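Race-specific elicitor A4 (Passalora fulva, PDB 6BN0) binds chitin as a secreted fungal effector and elicits a hypersensitive response in tomato plants that carry Cf-4 resistance. Local coordinates at residues Q57-N61 and V62-W66; Q9-D13 and T14-G18. All coordinates share one frame; numbering follows the deposited sequence.

Contact 1: residues Q57-N61 and V62-W66. With NAG (2-acetamido-2-deoxy-beta-D-glucopyranose), chain E; NAG (2-acetamido-2-deoxy-beta-D-glucopyranose), chain B.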
loop_
_atom_site.group_PDB
_atom_site.type_symbol
_atom_site.label_atom_id
_atom_site.label_comp_id
_atom_site.label_asym_id
_atom_site.label_seq_id
_atom_site.Cartn_x
_atom_site.Cartn_y
_atom_site.Cartn_z
ATOM N N GLN A 57 -10.930 -3.855 8.378
ATOM C CA GLN A 57 -11.704 -4.714 7.485
ATOM C C GLN A 57 -11.675 -4.113 6.085
ATOM O O GLN A 57 -11.507 -2.898 5.933
ATOM C CB GLN A 57 -13.169 -4.863 7.940
ATOM C CG GLN A 57 -13.362 -5.553 9.313
ATOM C CD GLN A 57 -14.822 -5.669 9.678
ATOM O OE1 GLN A 57 -15.646 -4.960 9.131
ATOM N NE2 GLN A 57 -15.136 -6.519 10.633
ATOM N N TRP A 58 -11.814 -4.979 5.070
ATOM C CA TRP A 58 -11.721 -4.549 3.675
ATOM C C TRP A 58 -12.805 -3.519 3.359
ATOM O O TRP A 58 -13.985 -3.734 3.662
ATOM C CB TRP A 58 -11.886 -5.765 2.718
ATOM C CG TRP A 58 -11.670 -5.345 1.277
ATOM C CD1 TRP A 58 -12.578 -5.394 0.244
ATOM C CD2 TRP A 58 -10.468 -4.770 0.739
ATOM N NE1 TRP A 58 -11.994 -4.919 -0.923
ATOM C CE2 TRP A 58 -10.708 -4.510 -0.640
ATOM C CE3 TRP A 58 -9.212 -4.454 1.285
ATOM C CZ2 TRP A 58 -9.734 -3.948 -1.484
ATOM C CZ3 TRP A 58 -8.232 -3.884 0.434
ATOM C CH2 TRP A 58 -8.502 -3.651 -0.942
ATOM N N ASN A 59 -12.411 -2.432 2.690
ATOM C CA ASN A 59 -13.333 -1.410 2.179
ATOM C C ASN A 59 -13.255 -1.440 0.645
ATOM O O ASN A 59 -12.338 -0.873 0.035
ATOM C CB ASN A 59 -12.986 -0.031 2.774
ATOM C CG ASN A 59 -13.963 1.063 2.375
ATOM O OD1 ASN A 59 -13.922 2.168 2.942
ATOM N ND2 ASN A 59 -14.787 0.807 1.380
ATOM N N ASP A 60 -14.214 -2.117 0.027
ATOM C CA ASP A 60 -14.246 -2.320 -1.418
ATOM C C ASP A 60 -14.840 -1.142 -2.165
ATOM O O ASP A 60 -15.023 -1.231 -3.386
ATOM C CB ASP A 60 -15.055 -3.581 -1.747
ATOM C CG ASP A 60 -14.674 -4.188 -3.099
ATOM O OD1 ASP A 60 -15.578 -4.517 -3.905
ATOM O OD2 ASP A 60 -13.454 -4.356 -3.339
ATOM N N ASN A 61 -15.191 -0.061 -1.480
ATOM C CA ASN A 61 -15.846 1.052 -2.166
ATOM C C ASN A 61 -14.924 1.704 -3.203
ATOM O O ASN A 61 -13.700 1.732 -3.064
ATOM C CB ASN A 61 -16.311 2.106 -1.154
ATOM C CG ASN A 61 -17.657 1.783 -0.541
ATOM O OD1 ASN A 61 -18.639 1.568 -1.253
ATOM N ND2 ASN A 61 -17.714 1.740 0.787
ATOM N N VAL A 62 -15.538 2.252 -4.246
ATOM C CA VAL A 62 -14.793 2.991 -5.254
ATOM C C VAL A 62 -13.971 4.081 -4.588
ATOM O O VAL A 62 -14.465 4.820 -3.729
ATOM C CB VAL A 62 -15.758 3.599 -6.285
ATOM C CG1 VAL A 62 -15.011 4.603 -7.141
ATOM C CG2 VAL A 62 -16.365 2.518 -7.130
ATOM N N GLY A 63 -12.710 4.179 -4.972
ATOM C CA GLY A 63 -11.873 5.211 -4.411
ATOM C C GLY A 63 -11.249 4.851 -3.088
ATOM O O GLY A 63 -10.411 5.623 -2.584
ATOM N N LYS A 64 -11.623 3.707 -2.513
ATOM C CA LYS A 64 -11.060 3.214 -1.267
ATOM C C LYS A 64 -10.103 2.056 -1.566
ATOM O O LYS A 64 -8.901 2.280 -1.722
ATOM C CB LYS A 64 -12.180 2.784 -0.296
ATOM C CG LYS A 64 -13.196 3.879 0.043
ATOM C CD LYS A 64 -12.543 5.117 0.673
ATOM C CE LYS A 64 -13.603 6.110 1.079
ATOM N NZ LYS A 64 -12.970 7.252 1.737
ATOM N N LYS A 65 -10.618 0.835 -1.636
ATOM C CA LYS A 65 -9.821 -0.361 -1.953
ATOM C C LYS A 65 -8.684 -0.474 -0.973
ATOM O O LYS A 65 -7.498 -0.567 -1.326
ATOM C CB LYS A 65 -9.318 -0.347 -3.408
ATOM C CG LYS A 65 -10.434 -0.086 -4.374
ATOM C CD LYS A 65 -11.475 -1.200 -4.379
ATOM C CE LYS A 65 -12.492 -0.881 -5.530
ATOM N NZ LYS A 65 -13.573 -1.909 -5.726
ATOM N N TRP A 66 -9.053 -0.397 0.290
ATOM C CA TRP A 66 -8.068 -0.467 1.340
ATOM C C TRP A 66 -8.723 -1.018 2.597
ATOM O O TRP A 66 -9.952 -1.121 2.696
ATOM C CB TRP A 66 -7.419 0.909 1.564
ATOM C CG TRP A 66 -8.324 2.004 2.004
ATOM C CD1 TRP A 66 -9.469 1.905 2.770
ATOM C CD2 TRP A 66 -8.116 3.404 1.773
ATOM N NE1 TRP A 66 -9.973 3.163 3.022
ATOM C CE2 TRP A 66 -9.153 4.099 2.427
ATOM C CE3 TRP A 66 -7.130 4.138 1.091
ATOM C CZ2 TRP A 66 -9.251 5.515 2.397
ATOM C CZ3 TRP A 66 -7.236 5.539 1.064
ATOM C CH2 TRP A 66 -8.274 6.201 1.713
HETATM C C1 NAG E . -3.745 4.783 3.236
HETATM C C2 NAG E . -3.968 6.309 3.341
HETATM C C3 NAG E . -4.549 6.680 4.722
HETATM C C4 NAG E . -5.719 5.783 5.095
HETATM C C5 NAG E . -5.327 4.313 4.945
HETATM C C6 NAG E . -6.479 3.366 5.260
HETATM C C7 NAG E . -2.540 8.005 2.268
HETATM C C8 NAG E . -1.157 8.605 2.202
HETATM N N2 NAG E . -2.702 7.001 3.138
HETATM O O3 NAG E . -4.967 8.040 4.661
HETATM O O4 NAG E . -6.062 5.895 6.473
HETATM O O5 NAG E . -4.939 4.089 3.594
HETATM O O6 NAG E . -6.134 2.011 4.983
HETATM O O7 NAG E . -3.464 8.412 1.566
HETATM C C1 NAG B . -1.709 1.307 -0.109
HETATM C C2 NAG B . -2.677 0.876 0.995
HETATM C C3 NAG B . -3.501 2.085 1.527
HETATM C C4 NAG B . -2.595 3.300 1.782
HETATM C C5 NAG B . -1.681 3.562 0.587
HETATM C C6 NAG B . -0.663 4.662 0.888
HETATM C C7 NAG B . -3.376 -1.465 0.862
HETATM C C8 NAG B . -4.384 -2.448 0.331
HETATM N N2 NAG B . -3.558 -0.177 0.520
HETATM O O3 NAG B . -4.101 1.693 2.762
HETATM O O4 NAG B . -3.362 4.490 1.894
HETATM O O5 NAG B . -0.925 2.365 0.346
HETATM O O6 NAG B . 0.230 4.951 -0.179
HETATM O O7 NAG B . -2.429 -1.822 1.560
HETATM O O HOH W 1 -12.687 -4.458 -5.871
#
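N59 and W66 pair in antiparallel, hydrogen-bonded fashion at the turn end of the two-stranded sheet formed by strands 57-59 and 66-68. N59 N donates to W66 O at 2.8 Å, while the return bond from W66 N to N59 O is weak. K65, with positive phi, joins W66 opposite N59, a G1 beta bulge. Within the connecting turn, K64 N hydrogen-bonds to N61 O at 2.9 Å.

The side chain of K65, bent at chi2 (-65°), doubles back so that NZ meets D60 O at 2.8 Å. The same ammonium forms a long salt bridge to D60 OD2, with NZ and OD2 3.4 Å apart, and a water bridges these two atoms. W58 NE1 also donates to D60 OD2 at 2.9 Å, nearly in the indole plane, and the W58 ring lies with one face over the W66 backbone and stacks on Y33.

With CG between its backbone N and carbonyl carbon (chi1 62°), W66 turns its indole toward the sugar. C6 of the chain E NAG sits 3.8 Å above the centre of its ring, a CH-pi arrangement, while K64 O lies over the opposite face. W66 NE1 is hydrogen-bonded to D68 OD2.

An indole, an ammonium and a water thus converge on one carboxylate oxygen, which probably favours ionised D60, and the bulge probably helps to set W66 against the sugar.

Contact 2: residues Q9-D13 and T14-G18. With NAG (2-acetamido-2-deoxy-beta-D-glucopyranose), chain C; NAG (2-acetamido-2-deoxy-beta-D-glucopyranose), chain D.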
loop_
_atom_site.group_PDB
_atom_site.type_symbol
_atom_site.label_atom_id
_atom_site.label_comp_id
_atom_site.label_asym_id
_atom_site.label_seq_id
_atom_site.Cartn_x
_atom_site.Cartn_y
_atom_site.Cartn_z
ATOM N N GLN A 9 -9.552 -7.591 -17.900
ATOM C CA GLN A 9 -9.345 -6.243 -18.406
ATOM C C GLN A 9 -8.671 -5.371 -17.361
ATOM O O GLN A 9 -7.881 -4.474 -17.701
ATOM C CB GLN A 9 -10.674 -5.623 -18.824
ATOM C CG GLN A 9 -10.479 -4.430 -19.741
ATOM C CD GLN A 9 -9.739 -4.829 -21.015
ATOM O OE1 GLN A 9 -10.221 -5.666 -21.787
ATOM N NE2 GLN A 9 -8.557 -4.253 -21.227
ATOM N N GLU A 10 -9.020 -5.576 -16.088
ATOM C CA GLU A 10 -8.349 -4.827 -15.028
ATOM C C GLU A 10 -6.885 -5.218 -14.972
ATOM O O GLU A 10 -6.008 -4.358 -14.824
ATOM C CB GLU A 10 -9.052 -5.057 -13.680
ATOM C CG GLU A 10 -8.272 -4.678 -12.396
ATOM C CD GLU A 10 -8.379 -3.198 -12.039
ATOM O OE1 GLU A 10 -8.929 -2.442 -12.868
ATOM O OE2 GLU A 10 -7.901 -2.780 -10.947
ATOM N N VAL A 11 -6.592 -6.503 -15.187
ATOM C CA VAL A 11 -5.202 -6.944 -15.154
ATOM C C VAL A 11 -4.425 -6.356 -16.327
ATOM O O VAL A 11 -3.321 -5.828 -16.158
ATOM C CB VAL A 11 -5.163 -8.484 -15.131
ATOM C CG1 VAL A 11 -3.717 -9.016 -15.131
ATOM C CG2 VAL A 11 -5.937 -8.999 -13.883
ATOM N N ILE A 12 -5.008 -6.393 -17.527
ATOM C CA ILE A 12 -4.325 -5.883 -18.711
ATOM C C ILE A 12 -4.120 -4.370 -18.612
ATOM O O ILE A 12 -3.092 -3.836 -19.037
ATOM C CB ILE A 12 -5.145 -6.257 -19.971
ATOM C CG1 ILE A 12 -5.142 -7.770 -20.232
ATOM C CG2 ILE A 12 -4.660 -5.481 -21.193
ATOM C CD1 ILE A 12 -6.189 -8.221 -21.281
ATOM N N ASP A 13 -5.112 -3.653 -18.103
ATOM C CA ASP A 13 -5.077 -2.201 -18.163
ATOM C C ASP A 13 -4.096 -1.630 -17.151
ATOM O O ASP A 13 -3.324 -0.721 -17.470
ATOM C CB ASP A 13 -6.469 -1.623 -17.906
ATOM C CG ASP A 13 -7.399 -1.731 -19.107
ATOM O OD1 ASP A 13 -6.973 -2.164 -20.197
ATOM O OD2 ASP A 13 -8.577 -1.348 -18.946
ATOM N N THR A 14 -4.121 -2.140 -15.917
ATOM C CA THR A 14 -3.355 -1.557 -14.828
ATOM C C THR A 14 -2.046 -2.275 -14.575
ATOM O O THR A 14 -1.168 -1.708 -13.914
ATOM C CB THR A 14 -4.162 -1.585 -13.526
ATOM O OG1 THR A 14 -4.195 -2.934 -13.044
ATOM C CG2 THR A 14 -5.599 -1.102 -13.749
ATOM N N LYS A 15 -1.918 -3.508 -15.077
ATOM C CA LYS A 15 -0.806 -4.411 -14.776
ATOM C C LYS A 15 -0.678 -4.636 -13.268
ATOM O O LYS A 15 0.385 -5.049 -12.788
ATOM C CB LYS A 15 0.511 -3.882 -15.367
ATOM C CG LYS A 15 0.316 -3.212 -16.752
ATOM C CD LYS A 15 1.125 -3.884 -17.803
ATOM C CE LYS A 15 0.820 -3.354 -19.211
ATOM N NZ LYS A 15 -0.367 -4.029 -19.835
ATOM N N CYS A 16 -1.763 -4.367 -12.540
ATOM C CA CYS A 16 -1.854 -4.510 -11.080
ATOM C C CYS A 16 -0.752 -3.741 -10.349
ATOM O O CYS A 16 -0.344 -4.117 -9.241
ATOM C CB CYS A 16 -1.857 -5.986 -10.685
ATOM S SG CYS A 16 -3.196 -6.908 -11.566
ATOM N N MET A 17 -0.304 -2.630 -10.945
ATOM C CA MET A 17 0.839 -1.869 -10.458
ATOM C C MET A 17 0.478 -0.788 -9.445
ATOM O O MET A 17 1.280 -0.512 -8.550
ATOM C CB MET A 17 1.580 -1.213 -11.636
ATOM C CG MET A 17 3.042 -0.865 -11.346
ATOM S SD MET A 17 4.155 -2.257 -11.648
ATOM C CE MET A 17 4.094 -2.408 -13.419
ATOM N N GLY A 18 -0.675 -0.157 -9.576
ATOM C CA GLY A 18 -1.023 0.986 -8.754
ATOM C C GLY A 18 -1.585 0.583 -7.391
ATOM O O GLY A 18 -1.891 -0.579 -7.117
HETATM C C1 NAG C . 3.537 -3.853 -7.463
HETATM C C2 NAG C . 2.485 -4.333 -6.479
HETATM C C3 NAG C . 1.768 -3.139 -5.842
HETATM C C4 NAG C . 2.769 -2.118 -5.298
HETATM C C5 NAG C . 3.816 -1.763 -6.372
HETATM C C6 NAG C . 4.951 -0.876 -5.872
HETATM C C7 NAG C . 1.492 -6.550 -6.935
HETATM C C8 NAG C . 0.453 -7.319 -7.746
HETATM N N2 NAG C . 1.529 -5.224 -7.136
HETATM O O3 NAG C . 0.974 -3.669 -4.776
HETATM O O4 NAG C . 2.056 -0.932 -4.985
HETATM O O5 NAG C . 4.435 -2.974 -6.812
HETATM O O6 NAG C . 5.519 -1.442 -4.698
HETATM O O7 NAG C . 2.253 -7.114 -6.143
HETATM C C1 NAG D . 6.858 -6.147 -10.772
HETATM C C2 NAG D . 7.210 -4.819 -10.105
HETATM C C3 NAG D . 6.379 -4.619 -8.830
HETATM C C4 NAG D . 4.895 -4.850 -9.110
HETATM C C5 NAG D . 4.698 -6.170 -9.852
HETATM C C6 NAG D . 3.260 -6.453 -10.247
HETATM C C7 NAG D . 9.375 -3.675 -10.006
HETATM C C8 NAG D . 10.824 -3.805 -9.649
HETATM N N2 NAG D . 8.630 -4.763 -9.809
HETATM O O1 NAG D . 7.554 -6.249 -11.968
HETATM O O3 NAG D . 6.601 -3.312 -8.298
HETATM O O4 NAG D . 4.218 -5.011 -7.873
HETATM O O5 NAG D . 5.485 -6.181 -11.048
HETATM O O6 NAG D . 2.735 -5.437 -11.093
HETATM O O7 NAG D . 8.902 -2.633 -10.447
#
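T14 closes the last turn of helix 8-14 on E10 and begins an ST turn at the helix end. Both its backbone and its side chain donate to the same carbonyl: T14 N lies 3.1 Å from E10 O, and T14 OG1 lies 2.9 Å from E10 O, the two arriving from opposite faces of the carbonyl plane. The hydroxyl can reach back because it sits between the backbone N and the carbonyl carbon (chi1 74°). It also accepts, from C16 N at 2.9 Å to T14 OG1, and this bond defines the ST turn. The methyl CG2 of T14 rests 3.7 Å from OE1 of E10, whose other oxygen, OE2, is hydrogen-bonded to the backbone N of C22.

K15 is the first residue to leave helical geometry. Its backbone N still binds V11 O, and its long side chain, bent at chi2 and again at chi4 (-85°), curls back so that NZ donates to I12 O at 2.8 Å, in the carbonyl plane. Two successive helix carbonyls, those of V11 and I12, are thus answered by one residue. A type I' turn from T14 to M17 carries the chain onward.

Further out, C16 SG lies 4.2 Å from V11 CG2 and is joined in a disulfide to C22, while both V11 and C16 touch P38 on strand 32-38. The exit is thereby tied to the sheet, and its carbonyls are presented to the oligosaccharide. O6 of the chain D NAG donates to K15 O at 2.9 Å. Next along the chain, N2 of the chain C NAG points its N-H almost straight (173°) at C16 O, 3.0 Å away.

Chitin recognition in this CBM14 (chitin-binding type-2) domain of Avr4 draws on turns from distant parts of a small disulfide-rich chain. Contact 2 comes first in sequence, at the end of helix 8-14 and ahead of strand 23-25; contact 1 follows the three-stranded sheet and joins strand 57-59 to strand 66-68. Their centres are about 17 Å apart and their nearest atoms about 7 Å, so they do not touch. Strand 32-38 is common to both, through Y33 at contact 1 and P38 at contact 2, and strand 23-25 also lies against contact 1. Each supplies residues to the same glycan pocket: contact 2 offers backbone carbonyls, contact 1 the W66 ring, at different sugar units.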